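Local coordinates for cystathionine beta-lyase family protein, YNBB B.subtilis ortholog (Clostridium acetobutylicum, PDB 3HVY), which probably acts as a pyridoxal-phosphate-dependent carbon-sulfur lyase of the cystathionine beta-lyase type, possibly involved in aluminium resistance, at residues K306-C311 and I333-K338; E390-A395 and Y404-L409; F35-E40 and N327-D332; A318-L323 and I337-E342. All blocks are in the same frame, centred on the assembly; numbering follows the deposited sequence.

Three of the four contacts lie on or in one antiparallel sheet; interaction 3 lies beside it. Interactions 1 and 2 are buried: in the first, helix 287-317 packs on strand 334-338 through Ala308 and Cys311 against Gln335 and Ile337, with no hydrogen bond between the segments, while in the second two neighbouring strands are joined by backbone bonds and a polar side-chain network. Interaction 4 joins the same strand 334-338 to the outer strand 321-323; it is partly buried and mixes aromatic packing with a bridging water. Interaction 3, also partly buried, is where helix 18-55 meets the loop between those two strands. An Arg330-Gln335 hydrogen bond and a Lys306-Asp39 salt bridge tie it to interaction 1.

Interaction 1: K306-C311 and I333-K338. With EDO (1,2-ethanediol), chain Y.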
loop_
_atom_site.group_PDB
_atom_site.type_symbol
_atom_site.label_atom_id
_atom_site.label_comp_id
_atom_site.label_asym_id
_atom_site.label_seq_id
_atom_site.Cartn_x
_atom_site.Cartn_y
_atom_site.Cartn_z
ATOM N N LYS D 306 24.146 -2.496 21.413
ATOM C CA LYS D 306 24.371 -3.557 22.375
ATOM C C LYS D 306 24.835 -4.817 21.709
ATOM O O LYS D 306 25.692 -5.466 22.231
ATOM C CB LYS D 306 23.126 -3.789 23.206
ATOM C CG LYS D 306 22.854 -2.634 24.176
ATOM C CD LYS D 306 21.583 -2.931 25.047
ATOM C CE LYS D 306 21.273 -1.749 25.984
ATOM N NZ LYS D 306 20.192 -1.969 26.994
ATOM N N GLY D 307 24.280 -5.161 20.548
ATOM C CA GLY D 307 24.727 -6.323 19.804
ATOM C C GLY D 307 26.153 -6.189 19.363
ATOM O O GLY D 307 26.916 -7.123 19.461
ATOM N N ALA D 308 26.538 -5.000 18.928
ATOM C CA ALA D 308 27.906 -4.766 18.480
ATOM C C ALA D 308 28.942 -4.943 19.655
ATOM O O ALA D 308 29.961 -5.624 19.536
ATOM C CB ALA D 308 28.008 -3.325 17.877
ATOM N N VAL D 309 28.616 -4.343 20.790
ATOM C CA VAL D 309 29.436 -4.350 22.004
ATOM C C VAL D 309 29.555 -5.733 22.587
ATOM O O VAL D 309 30.625 -6.134 22.996
ATOM C CB VAL D 309 28.868 -3.299 23.033
ATOM C CG1 VAL D 309 29.486 -3.472 24.435
ATOM C CG2 VAL D 309 29.058 -1.818 22.505
ATOM N N PHE D 310 28.438 -6.467 22.653
ATOM C CA PHE D 310 28.462 -7.870 23.090
ATOM C C PHE D 310 29.285 -8.711 22.098
ATOM O O PHE D 310 30.125 -9.531 22.477
ATOM C CB PHE D 310 27.039 -8.423 23.162
ATOM C CG PHE D 310 26.969 -9.918 23.386
ATOM C CD1 PHE D 310 27.254 -10.464 24.627
ATOM C CD2 PHE D 310 26.691 -10.783 22.342
ATOM C CE1 PHE D 310 27.200 -11.839 24.822
ATOM C CE2 PHE D 310 26.684 -12.148 22.511
ATOM C CZ PHE D 310 26.929 -12.687 23.758
ATOM N N CYS D 311 29.081 -8.495 20.816
ATOM C CA CYS D 311 29.902 -9.219 19.827
ATOM C C CYS D 311 31.421 -8.966 20.043
ATOM O O CYS D 311 32.236 -9.896 20.046
ATOM C CB CYS D 311 29.481 -8.801 18.421
ATOM S SG CYS D 311 30.453 -9.588 17.110
ATOM N N ILE D 333 26.855 1.723 14.570
ATOM C CA ILE D 333 26.418 0.359 14.926
ATOM C C ILE D 333 27.319 -0.765 14.388
ATOM O O ILE D 333 27.004 -1.943 14.529
ATOM C CB ILE D 333 24.949 0.060 14.495
ATOM C CG1 ILE D 333 24.757 0.186 12.991
ATOM C CG2 ILE D 333 23.925 0.972 15.237
ATOM C CD1 ILE D 333 23.464 -0.460 12.462
ATOM N N ILE D 334 28.448 -0.408 13.821
ATOM C CA ILE D 334 29.296 -1.392 13.166
ATOM C C ILE D 334 30.315 -2.025 14.121
ATOM O O ILE D 334 30.860 -1.333 14.978
ATOM C CB ILE D 334 30.112 -0.764 12.037
ATOM C CG1 ILE D 334 29.214 0.015 11.062
ATOM C CG2 ILE D 334 30.954 -1.842 11.303
ATOM C CD1 ILE D 334 28.088 -0.793 10.538
ATOM N N GLN D 335 30.571 -3.341 13.934
ATOM C CA GLN D 335 31.563 -4.063 14.689
ATOM C C GLN D 335 32.402 -4.829 13.704
ATOM O O GLN D 335 31.854 -5.573 12.896
ATOM C CB GLN D 335 30.945 -5.102 15.620
ATOM C CG GLN D 335 31.960 -5.795 16.536
ATOM C CD GLN D 335 32.762 -4.800 17.368
ATOM O OE1 GLN D 335 32.180 -3.961 18.034
ATOM N NE2 GLN D 335 34.102 -4.913 17.351
ATOM N N ALA D 336 33.717 -4.690 13.820
ATOM C CA ALA D 336 34.701 -5.415 12.988
ATOM C C ALA D 336 35.395 -6.503 13.818
ATOM O O ALA D 336 35.617 -6.330 15.019
ATOM C CB ALA D 336 35.740 -4.421 12.356
ATOM N N ILE D 337 35.715 -7.621 13.173
ATOM C CA ILE D 337 36.339 -8.755 13.816
ATOM C C ILE D 337 37.472 -9.230 12.862
ATOM O O ILE D 337 37.198 -9.498 11.696
ATOM C CB ILE D 337 35.348 -9.925 13.983
ATOM C CG1 ILE D 337 34.013 -9.479 14.646
ATOM C CG2 ILE D 337 36.032 -11.121 14.731
ATOM C CD1 ILE D 337 32.910 -10.541 14.559
ATOM N N LYS D 338 38.713 -9.277 13.334
ATOM C CA LYS D 338 39.842 -9.757 12.507
ATOM C C LYS D 338 39.961 -11.277 12.665
ATOM O O LYS D 338 40.512 -11.773 13.624
ATOM C CB LYS D 338 41.119 -9.046 12.903
ATOM C CG LYS D 338 42.316 -9.306 12.006
ATOM C CD LYS D 338 43.555 -8.520 12.422
ATOM C CE LYS D 338 43.351 -6.995 12.273
ATOM N NZ LYS D 338 44.601 -6.184 12.442
HETATM C C1 EDO Y . 17.760 -5.532 25.887
HETATM O O1 EDO Y . 17.270 -5.982 24.635
HETATM C C2 EDO Y . 18.628 -4.318 25.664
HETATM O O2 EDO Y . 17.914 -3.074 25.751
#
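Helix 287-317 packs on strand 334-338 of the antiparallel sheet, Ala308 and Cys311 facing Gln335 and Ile337. The local axes run 7.8 Å apart and nearly parallel, at 19°. Ala308 permits the close approach: its CB lies 4.1 Å from Gln335 CB and 3.8 Å from the carbonyl O of Ile333. One turn on, Cys311 SG touches Ile337 CD1 at 3.7 Å and lies 4.1 Å from Gln335 CG. In Gln335, CG stands anti to the backbone N (chi1 -174°); the bend at chi2 (56°) brings CD back over Ala308 O, and OE1 comes within 3.2 Å of that oxygen, a meeting of two acceptors and no hydrogen bond. OE1 is instead bonded by Arg330 NH1, and NE2 donates to Ala336 O at 3.1 Å and to Pro324 O. Away from the strand, Lys306 NZ forms a salt bridge with Asp39 and a weak bond, 2.8 Å, to O2 of an ethanediol probably from the crystallisation liquor. No hydrogen bond joins the two segments, so direct contact rests on van der Waals packing, while the buried amide is satisfied from the strand and the neighbouring loop; the Arg330 charge probably eases the closeness of the two oxygens.

Interaction 2: E390-A395 and Y404-L409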
loop_
_atom_site.group_PDB
_atom_site.type_symbol
_atom_site.label_atom_id
_atom_site.label_comp_id
_atom_site.label_asym_id
_atom_site.label_seq_id
_atom_site.Cartn_x
_atom_site.Cartn_y
_atom_site.Cartn_z
ATOM N N GLU D 390 18.950 -4.196 10.538
ATOM C CA GLU D 390 18.646 -5.594 10.836
ATOM C C GLU D 390 19.944 -6.360 10.841
ATOM O O GLU D 390 20.875 -6.010 10.102
ATOM C CB GLU D 390 17.716 -6.222 9.809
ATOM C CG GLU D 390 16.443 -5.511 9.587
ATOM C CD GLU D 390 15.434 -6.275 8.730
ATOM O OE1 GLU D 390 15.235 -7.528 8.935
ATOM O OE2 GLU D 390 14.786 -5.586 7.876
ATOM N N LEU D 391 19.984 -7.446 11.604
ATOM C CA LEU D 391 21.178 -8.252 11.757
ATOM C C LEU D 391 21.692 -8.672 10.388
ATOM O O LEU D 391 20.999 -9.336 9.591
ATOM C CB LEU D 391 20.948 -9.493 12.635
ATOM C CG LEU D 391 22.209 -10.301 12.957
ATOM C CD1 LEU D 391 23.213 -9.485 13.791
ATOM C CD2 LEU D 391 21.890 -11.631 13.618
ATOM N N SER D 392 22.920 -8.285 10.136
ATOM C CA SER D 392 23.578 -8.581 8.837
ATOM C C SER D 392 25.099 -8.515 8.986
ATOM O O SER D 392 25.611 -8.099 10.006
ATOM C CB SER D 392 23.101 -7.546 7.831
ATOM O OG SER D 392 23.199 -6.204 8.367
ATOM N N ALA D 393 25.839 -8.955 7.973
ATOM C CA ALA D 393 27.283 -8.961 8.048
ATOM C C ALA D 393 27.805 -9.025 6.622
ATOM O O ALA D 393 27.117 -9.490 5.710
ATOM C CB ALA D 393 27.767 -10.150 8.811
ATOM N N ASP D 394 29.020 -8.544 6.434
ATOM C CA ASP D 394 29.664 -8.563 5.118
ATOM C C ASP D 394 31.154 -8.422 5.250
ATOM O O ASP D 394 31.657 -8.010 6.304
ATOM C CB ASP D 394 29.118 -7.467 4.204
ATOM C CG ASP D 394 29.017 -6.109 4.891
ATOM O OD1 ASP D 394 27.998 -5.821 5.565
ATOM O OD2 ASP D 394 29.939 -5.308 4.713
ATOM N N ALA D 395 31.874 -8.737 4.166
ATOM C CA ALA D 395 33.309 -8.698 4.190
ATOM C C ALA D 395 33.885 -8.865 2.809
ATOM O O ALA D 395 33.462 -9.745 2.077
ATOM C CB ALA D 395 33.846 -9.836 5.089
ATOM N N TYR D 404 32.604 -7.679 9.086
ATOM C CA TYR D 404 31.863 -6.557 9.620
ATOM C C TYR D 404 30.445 -6.968 9.902
ATOM O O TYR D 404 29.751 -7.407 8.998
ATOM C CB TYR D 404 31.919 -5.385 8.650
ATOM C CG TYR D 404 33.335 -5.003 8.290
ATOM C CD1 TYR D 404 34.018 -4.021 8.978
ATOM C CD2 TYR D 404 33.989 -5.648 7.278
ATOM C CE1 TYR D 404 35.331 -3.701 8.637
ATOM C CE2 TYR D 404 35.270 -5.346 6.958
ATOM C CZ TYR D 404 35.943 -4.367 7.643
ATOM O OH TYR D 404 37.267 -4.055 7.302
ATOM N N LEU D 405 30.045 -6.835 11.168
ATOM C CA LEU D 405 28.716 -7.180 11.647
ATOM C C LEU D 405 28.001 -5.905 12.022
ATOM O O LEU D 405 28.589 -4.996 12.577
ATOM C CB LEU D 405 28.815 -8.066 12.903
ATOM C CG LEU D 405 27.486 -8.474 13.558
ATOM C CD1 LEU D 405 27.031 -9.754 12.951
ATOM C CD2 LEU D 405 27.569 -8.646 15.052
ATOM N N GLN D 406 26.742 -5.809 11.660
ATOM C CA GLN D 406 25.929 -4.694 12.112
ATOM C C GLN D 406 24.472 -5.043 12.176
ATOM O O GLN D 406 24.006 -5.913 11.469
ATOM C CB GLN D 406 26.083 -3.442 11.272
ATOM C CG GLN D 406 25.617 -3.547 9.882
ATOM C CD GLN D 406 26.610 -4.227 9.040
ATOM O OE1 GLN D 406 27.777 -3.850 9.029
ATOM N NE2 GLN D 406 26.181 -5.260 8.343
ATOM N N GLY D 407 23.769 -4.374 13.076
ATOM C CA GLY D 407 22.336 -4.488 13.151
ATOM C C GLY D 407 21.850 -5.487 14.154
ATOM O O GLY D 407 22.624 -6.180 14.765
ATOM N N GLY D 408 20.536 -5.512 14.289
ATOM C CA GLY D 408 19.817 -6.365 15.182
ATOM C C GLY D 408 18.588 -5.611 15.679
ATOM O O GLY D 408 18.702 -4.685 16.514
ATOM N N LEU D 409 17.421 -5.999 15.172
ATOM C CA LEU D 409 16.178 -5.344 15.593
ATOM C C LEU D 409 16.007 -5.503 17.082
ATOM O O LEU D 409 15.364 -4.673 17.729
ATOM C CB LEU D 409 14.983 -5.909 14.865
ATOM C CG LEU D 409 14.982 -5.705 13.335
ATOM C CD1 LEU D 409 13.940 -6.578 12.676
ATOM C CD2 LEU D 409 14.858 -4.219 12.924
HETATM O O HOH W 1 17.615 -8.335 13.222
HETATM O O HOH W 2 29.389 -3.227 6.989
#
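The side chains of Gln406 and Asp394 cross at about a right angle, yet their amide and carboxylate planes are only 20° apart. Gln406 sets CG between its backbone N and carbonyl carbon (chi1 65°), then bends at chi2, and NE2 reaches across to Ser392 OG. This bond is 3.1 Å long and almost straight at 176°, with the serine oxygen lying in the amide plane. NE2 also makes a weak bond to Asp394 OD1 at 3.4 Å. On the other branch, Gln406 OE1 is 2.7 Å from a water that also lies within hydrogen-bonding distance of Asp394 OD2, an oxygen further bonded by Tyr188 OH. The Tyr404 ring presents its edge to Asp394 O, which lies in the ring plane, and Tyr404 OH is hydrogen-bonded to Gly189 O.

These residues belong to the antiparallel beta hairpin of strands 392-396 and 402-406. Ser392 with Gln406 and Asp394 with Tyr404 are hydrogen-bonded pairs, each joined by two backbone bonds; Ala393 with Leu405 is the non-hydrogen-bonded pair between them. On the face carrying Ala393 and Leu405, Ala393 CB lies 4.2 Å from Leu405 CD1, which Leu391 CD1 from just before the strand also meets at 3.9 Å, the two leucines crossing at a slant. Helix 342-354 packs on both leucines through Ile352.

Past the strands, Glu390 and Leu409 lie side by side and point the same way, with Glu390 CG 3.9 Å from Leu409 CD2. The Glu390 carboxylate goes on to the backbone N atoms of Phe383 and Val384, and a water accepts from both Leu391 N and Leu409 N.

Interaction 3: F35-E40 and N327-D332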
loop_
_atom_site.group_PDB
_atom_site.type_symbol
_atom_site.label_atom_id
_atom_site.label_comp_id
_atom_site.label_asym_id
_atom_site.label_seq_id
_atom_site.Cartn_x
_atom_site.Cartn_y
_atom_site.Cartn_z
ATOM N N PHE D 35 26.309 -1.384 28.771
ATOM C CA PHE D 35 24.895 -1.376 28.431
ATOM C C PHE D 35 24.128 -0.287 29.220
ATOM O O PHE D 35 23.235 0.394 28.679
ATOM C CB PHE D 35 24.272 -2.761 28.670
ATOM C CG PHE D 35 24.525 -3.769 27.561
ATOM C CD1 PHE D 35 25.553 -3.603 26.644
ATOM C CD2 PHE D 35 23.794 -4.950 27.525
ATOM C CE1 PHE D 35 25.821 -4.585 25.661
ATOM C CE2 PHE D 35 24.006 -5.889 26.547
ATOM C CZ PHE D 35 24.994 -5.713 25.602
ATOM N N LYS D 36 24.458 -0.118 30.488
ATOM C CA LYS D 36 23.789 0.906 31.310
ATOM C C LYS D 36 24.105 2.301 30.814
ATOM O O LYS D 36 23.270 3.223 30.844
ATOM C CB LYS D 36 24.175 0.759 32.816
ATOM C CG LYS D 36 23.527 -0.481 33.458
ATOM C CD LYS D 36 23.831 -0.661 34.965
ATOM N N TYR D 37 25.318 2.467 30.334
ATOM C CA TYR D 37 25.716 3.728 29.763
ATOM C C TYR D 37 24.873 4.022 28.514
ATOM O O TYR D 37 24.418 5.155 28.317
ATOM C CB TYR D 37 27.209 3.661 29.438
ATOM C CG TYR D 37 27.734 4.800 28.612
ATOM C CD1 TYR D 37 27.722 4.733 27.233
ATOM C CD2 TYR D 37 28.301 5.932 29.222
ATOM C CE1 TYR D 37 28.218 5.756 26.490
ATOM C CE2 TYR D 37 28.798 6.950 28.492
ATOM C CZ TYR D 37 28.753 6.862 27.119
ATOM O OH TYR D 37 29.249 7.853 26.353
ATOM N N TYR D 38 24.687 3.029 27.649
ATOM C CA TYR D 38 23.862 3.255 26.443
ATOM C C TYR D 38 22.408 3.508 26.756
ATOM O O TYR D 38 21.727 4.256 26.011
ATOM C CB TYR D 38 24.021 2.137 25.421
ATOM C CG TYR D 38 25.442 2.134 24.870
ATOM C CD1 TYR D 38 25.921 3.188 24.119
ATOM C CD2 TYR D 38 26.316 1.102 25.170
ATOM C CE1 TYR D 38 27.248 3.187 23.661
ATOM C CE2 TYR D 38 27.632 1.111 24.713
ATOM C CZ TYR D 38 28.090 2.138 23.977
ATOM O OH TYR D 38 29.424 2.137 23.584
ATOM N N ASP D 39 21.923 2.922 27.842
ATOM C CA ASP D 39 20.527 3.157 28.247
ATOM C C ASP D 39 20.260 4.611 28.576
ATOM O O ASP D 39 19.149 5.095 28.395
ATOM C CB ASP D 39 20.163 2.293 29.433
ATOM C CG ASP D 39 20.017 0.857 29.067
ATOM O OD1 ASP D 39 19.940 0.524 27.868
ATOM O OD2 ASP D 39 19.971 0.082 30.021
ATOM N N GLU D 40 21.266 5.266 29.137
ATOM C CA GLU D 40 21.212 6.708 29.481
ATOM C C GLU D 40 21.085 7.573 28.243
ATOM O O GLU D 40 20.277 8.499 28.190
ATOM C CB GLU D 40 22.462 7.104 30.237
ATOM C CG GLU D 40 22.538 6.425 31.614
ATOM C CD GLU D 40 23.880 6.662 32.295
ATOM O OE1 GLU D 40 24.688 7.443 31.752
ATOM O OE2 GLU D 40 24.121 6.046 33.349
ATOM N N ASN D 327 34.563 -1.724 25.263
ATOM C CA ASN D 327 34.458 -0.560 26.091
ATOM C C ASN D 327 34.878 0.710 25.427
ATOM O O ASN D 327 35.004 1.691 26.115
ATOM C CB ASN D 327 35.137 -0.754 27.439
ATOM C CG ASN D 327 36.636 -0.831 27.328
ATOM O OD1 ASN D 327 37.179 -1.000 26.244
ATOM N ND2 ASN D 327 37.311 -0.721 28.446
ATOM N N ASP D 328 35.119 0.690 24.105
ATOM C CA ASP D 328 35.227 1.913 23.315
ATOM C C ASP D 328 33.827 2.399 23.062
ATOM O O ASP D 328 33.026 1.686 22.456
ATOM C CB ASP D 328 35.845 1.654 21.933
ATOM C CG ASP D 328 37.322 1.355 22.002
ATOM O OD1 ASP D 328 38.008 1.924 22.876
ATOM O OD2 ASP D 328 37.806 0.589 21.158
ATOM N N LYS D 329 33.510 3.589 23.532
ATOM C CA LYS D 329 32.161 4.130 23.367
ATOM C C LYS D 329 31.894 4.411 21.865
ATOM O O LYS D 329 32.708 4.963 21.145
ATOM C CB LYS D 329 31.913 5.365 24.250
ATOM C CG LYS D 329 32.063 5.085 25.812
ATOM C CD LYS D 329 31.128 3.965 26.342
ATOM C CE LYS D 329 31.074 3.881 27.882
ATOM N NZ LYS D 329 32.236 3.219 28.511
ATOM N N ARG D 330 30.747 3.928 21.413
ATOM C CA ARG D 330 30.407 3.899 20.015
ATOM C C ARG D 330 29.828 5.180 19.426
ATOM O O ARG D 330 29.249 6.033 20.121
ATOM C CB ARG D 330 29.424 2.742 19.788
ATOM C CG ARG D 330 29.883 1.387 20.348
ATOM C CD ARG D 330 31.237 1.067 19.890
ATOM N NE ARG D 330 31.878 -0.138 20.469
ATOM C CZ ARG D 330 31.820 -1.341 19.903
ATOM N NH1 ARG D 330 31.090 -1.539 18.834
ATOM N NH2 ARG D 330 32.479 -2.361 20.420
ATOM N N THR D 331 30.038 5.295 18.123
ATOM C CA THR D 331 29.447 6.353 17.358
ATOM C C THR D 331 28.573 5.843 16.240
ATOM O O THR D 331 27.748 6.620 15.688
ATOM C CB THR D 331 30.533 7.299 16.807
ATOM O OG1 THR D 331 29.918 8.529 16.461
ATOM C CG2 THR D 331 31.241 6.726 15.582
ATOM N N ASP D 332 28.771 4.564 15.849
ATOM C CA ASP D 332 27.910 3.900 14.897
ATOM C C ASP D 332 27.611 2.462 15.365
ATOM O O ASP D 332 28.017 2.073 16.449
ATOM C CB ASP D 332 28.476 3.971 13.485
ATOM C CG ASP D 332 29.732 3.183 13.331
ATOM O OD1 ASP D 332 29.897 2.236 14.109
ATOM O OD2 ASP D 332 30.543 3.478 12.435
#
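Tyr37 holds CG anti to its backbone N (chi1 169°), whereas in the next residue, Tyr38, CG is anti to the carbonyl carbon (chi1 -66°), and the two rings thereby meet the 327-332 loop differently. Tyr37 offers a face. Lys329 bends at chi2 and chi4, and its CE sits over the centre of that ring, 3.4 Å from the centroid and 9° off the normal, a CH-pi contact. CD lies closer to the rim, 3.4 Å from Tyr37 CE1. The ammonium NZ stands farther out over the same face, 4.8 Å from the centroid, in a cation-pi interaction, and also forms a salt bridge with Glu34. Tyr38 works through its hydroxyl: Arg330 N donates to Tyr38 OH at 3.1 Å, and Arg330 CG packs against that oxygen at 3.4 Å. The rim atom Tyr37 CD1 sits over the centre of the Tyr38 face. Within the loop, Arg330 NE donates to Asp328 O at 2.9 Å, with Asp328 O in the guanidinium plane, while NH2 bonds Lys325 O. Consecutive aromatic residues thus hold the connection of a beta hairpin, strands 321-323 and 334-338, onto the long helix 18-55, beside the antiparallel sheet of this methionine gamma-lyase-family fold.

Interaction 4: A318-L323 and I337-E342; sequences AGFDVL and IKFNDE
Phe320 and Phe339 form an edge-to-face pair, the edge of Phe339 directed at the face of Phe320, with centroids 5.4 Å apart and planes at 64°. The closest carbons are Phe320 CE1 and Phe339 CD1, at 3.8 Å. At its own edge the Phe320 ring receives two carbonyl oxygens, those of Lys338 and Phe339, the former 3.5 Å from Phe320 CD1. Ile337 CG2 is 4.1 Å from Phe320 CB and lies over one face of Phe339, toward the rim.

Backbone bonding sets these groups in place. Lys338 N donates to Asp321 O over 2.9 Å at 166°, and a water accepts from Asp321 N and donates to Lys338 O at 2.7 Å. Val322 and Ile337 form a non-hydrogen-bonded antiparallel pair beside it, in the hairpin of strands 321-323 and 334-338. Farther out, Gly319 ends the preceding helix in a Schellman motif, and Asp341 N-caps helix 342-354 through Lys344 N. Met315 of helix 287-317 packs on both phenylalanines.

Asp321 OD1 and Lys338 NZ are 4.4 Å apart, beyond a salt bridge; Asp321 OD2 forms one with Lys325 NZ, and Lys338 a cation-pi interaction with Trp190. Attraction between the two charges is therefore probably modest, leaving the Lys338 N-Asp321 O bond, the water bridge and the flanking phenylalanine packing to join the two segments.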
loop_
_atom_site.group_PDB
_atom_site.type_symbol
_atom_site.label_atom_id
_atom_site.label_comp_id
_atom_site.label_asym_id
_atom_site.label_seq_id
_atom_site.Cartn_x
_atom_site.Cartn_y
_atom_site.Cartn_z
ATOM N N ALA D 318 37.000 -15.130 22.830
ATOM C CA ALA D 318 37.348 -16.253 21.965
ATOM C C ALA D 318 38.741 -16.163 21.330
ATOM O O ALA D 318 39.120 -17.053 20.593
ATOM C CB ALA D 318 36.284 -16.395 20.852
ATOM N N GLY D 319 39.452 -15.061 21.536
ATOM C CA GLY D 319 40.810 -14.897 21.030
ATOM C C GLY D 319 40.989 -13.899 19.897
ATOM O O GLY D 319 42.098 -13.659 19.489
ATOM N N PHE D 320 39.913 -13.281 19.411
ATOM C CA PHE D 320 40.012 -12.418 18.255
ATOM C C PHE D 320 40.271 -10.955 18.590
ATOM O O PHE D 320 39.728 -10.411 19.582
ATOM C CB PHE D 320 38.727 -12.520 17.427
ATOM C CG PHE D 320 38.477 -13.886 16.844
ATOM C CD1 PHE D 320 39.104 -14.268 15.647
ATOM C CD2 PHE D 320 37.655 -14.794 17.482
ATOM C CE1 PHE D 320 38.872 -15.501 15.090
ATOM C CE2 PHE D 320 37.434 -16.049 16.946
ATOM C CZ PHE D 320 38.029 -16.416 15.758
ATOM N N ASP D 321 41.079 -10.317 17.728
ATOM C CA ASP D 321 41.235 -8.866 17.750
ATOM C C ASP D 321 39.956 -8.308 17.116
ATOM O O ASP D 321 39.525 -8.782 16.062
ATOM C CB ASP D 321 42.475 -8.437 16.963
ATOM C CG ASP D 321 42.956 -7.018 17.339
ATOM O OD1 ASP D 321 43.970 -6.568 16.761
ATOM O OD2 ASP D 321 42.317 -6.376 18.223
ATOM N N VAL D 322 39.322 -7.353 17.787
ATOM C CA VAL D 322 38.069 -6.743 17.322
ATOM C C VAL D 322 38.252 -5.242 17.328
ATOM O O VAL D 322 39.149 -4.705 18.003
ATOM C CB VAL D 322 36.866 -7.154 18.215
ATOM C CG1 VAL D 322 36.796 -8.668 18.314
ATOM C CG2 VAL D 322 36.953 -6.535 19.639
ATOM N N LEU D 323 37.388 -4.540 16.593
ATOM C CA LEU D 323 37.416 -3.098 16.597
ATOM C C LEU D 323 36.061 -2.544 16.247
ATOM O O LEU D 323 35.497 -2.928 15.230
ATOM C CB LEU D 323 38.430 -2.601 15.602
ATOM C CG LEU D 323 38.828 -1.143 15.767
ATOM C CD1 LEU D 323 39.672 -1.004 17.070
ATOM C CD2 LEU D 323 39.632 -0.745 14.560
ATOM N N ILE D 337 35.715 -7.621 13.173
ATOM C CA ILE D 337 36.339 -8.755 13.816
ATOM C C ILE D 337 37.472 -9.230 12.862
ATOM O O ILE D 337 37.198 -9.498 11.696
ATOM C CB ILE D 337 35.348 -9.925 13.983
ATOM C CG1 ILE D 337 34.013 -9.479 14.646
ATOM C CG2 ILE D 337 36.032 -11.121 14.731
ATOM C CD1 ILE D 337 32.910 -10.541 14.559
ATOM N N LYS D 338 38.713 -9.277 13.334
ATOM C CA LYS D 338 39.842 -9.757 12.507
ATOM C C LYS D 338 39.961 -11.277 12.665
ATOM O O LYS D 338 40.512 -11.773 13.624
ATOM C CB LYS D 338 41.119 -9.046 12.903
ATOM C CG LYS D 338 42.316 -9.306 12.006
ATOM C CD LYS D 338 43.555 -8.520 12.422
ATOM C CE LYS D 338 43.351 -6.995 12.273
ATOM N NZ LYS D 338 44.601 -6.184 12.442
ATOM N N PHE D 339 39.421 -12.017 11.711
ATOM C CA PHE D 339 39.434 -13.479 11.807
ATOM C C PHE D 339 40.829 -14.068 11.537
ATOM O O PHE D 339 41.162 -15.109 12.084
ATOM C CB PHE D 339 38.360 -14.082 10.894
ATOM C CG PHE D 339 36.961 -13.803 11.349
ATOM C CD1 PHE D 339 36.374 -14.585 12.327
ATOM C CD2 PHE D 339 36.264 -12.731 10.851
ATOM C CE1 PHE D 339 35.117 -14.330 12.759
ATOM C CE2 PHE D 339 34.990 -12.468 11.262
ATOM C CZ PHE D 339 34.413 -13.268 12.221
ATOM N N ASN D 340 41.630 -13.379 10.720
ATOM C CA ASN D 340 42.994 -13.800 10.346
ATOM C C ASN D 340 42.997 -15.150 9.644
ATOM O O ASN D 340 43.990 -15.883 9.704
ATOM C CB ASN D 340 43.939 -13.870 11.555
ATOM C CG ASN D 340 44.572 -12.550 11.889
ATOM O OD1 ASN D 340 45.020 -11.812 11.000
ATOM N ND2 ASN D 340 44.625 -12.231 13.197
ATOM N N ASP D 341 41.880 -15.484 9.002
ATOM C CA ASP D 341 41.716 -16.767 8.378
ATOM C C ASP D 341 40.463 -16.711 7.491
ATOM O O ASP D 341 39.378 -16.318 7.943
ATOM C CB ASP D 341 41.622 -17.871 9.458
ATOM C CG ASP D 341 41.485 -19.262 8.869
ATOM O OD1 ASP D 341 42.482 -19.794 8.327
ATOM O OD2 ASP D 341 40.378 -19.820 8.942
ATOM N N GLU D 342 40.613 -17.139 6.239
ATOM C CA GLU D 342 39.544 -17.057 5.283
ATOM C C GLU D 342 38.366 -17.954 5.644
ATOM O O GLU D 342 37.228 -17.524 5.598
ATOM C CB GLU D 342 40.057 -17.376 3.891
ATOM C CG GLU D 342 39.000 -17.188 2.809
ATOM C CD GLU D 342 39.570 -17.297 1.396
ATOM O OE1 GLU D 342 40.790 -17.543 1.278
ATOM O OE2 GLU D 342 38.801 -17.119 0.413
HETATM O O HOH W 3 42.339 -11.666 15.647
#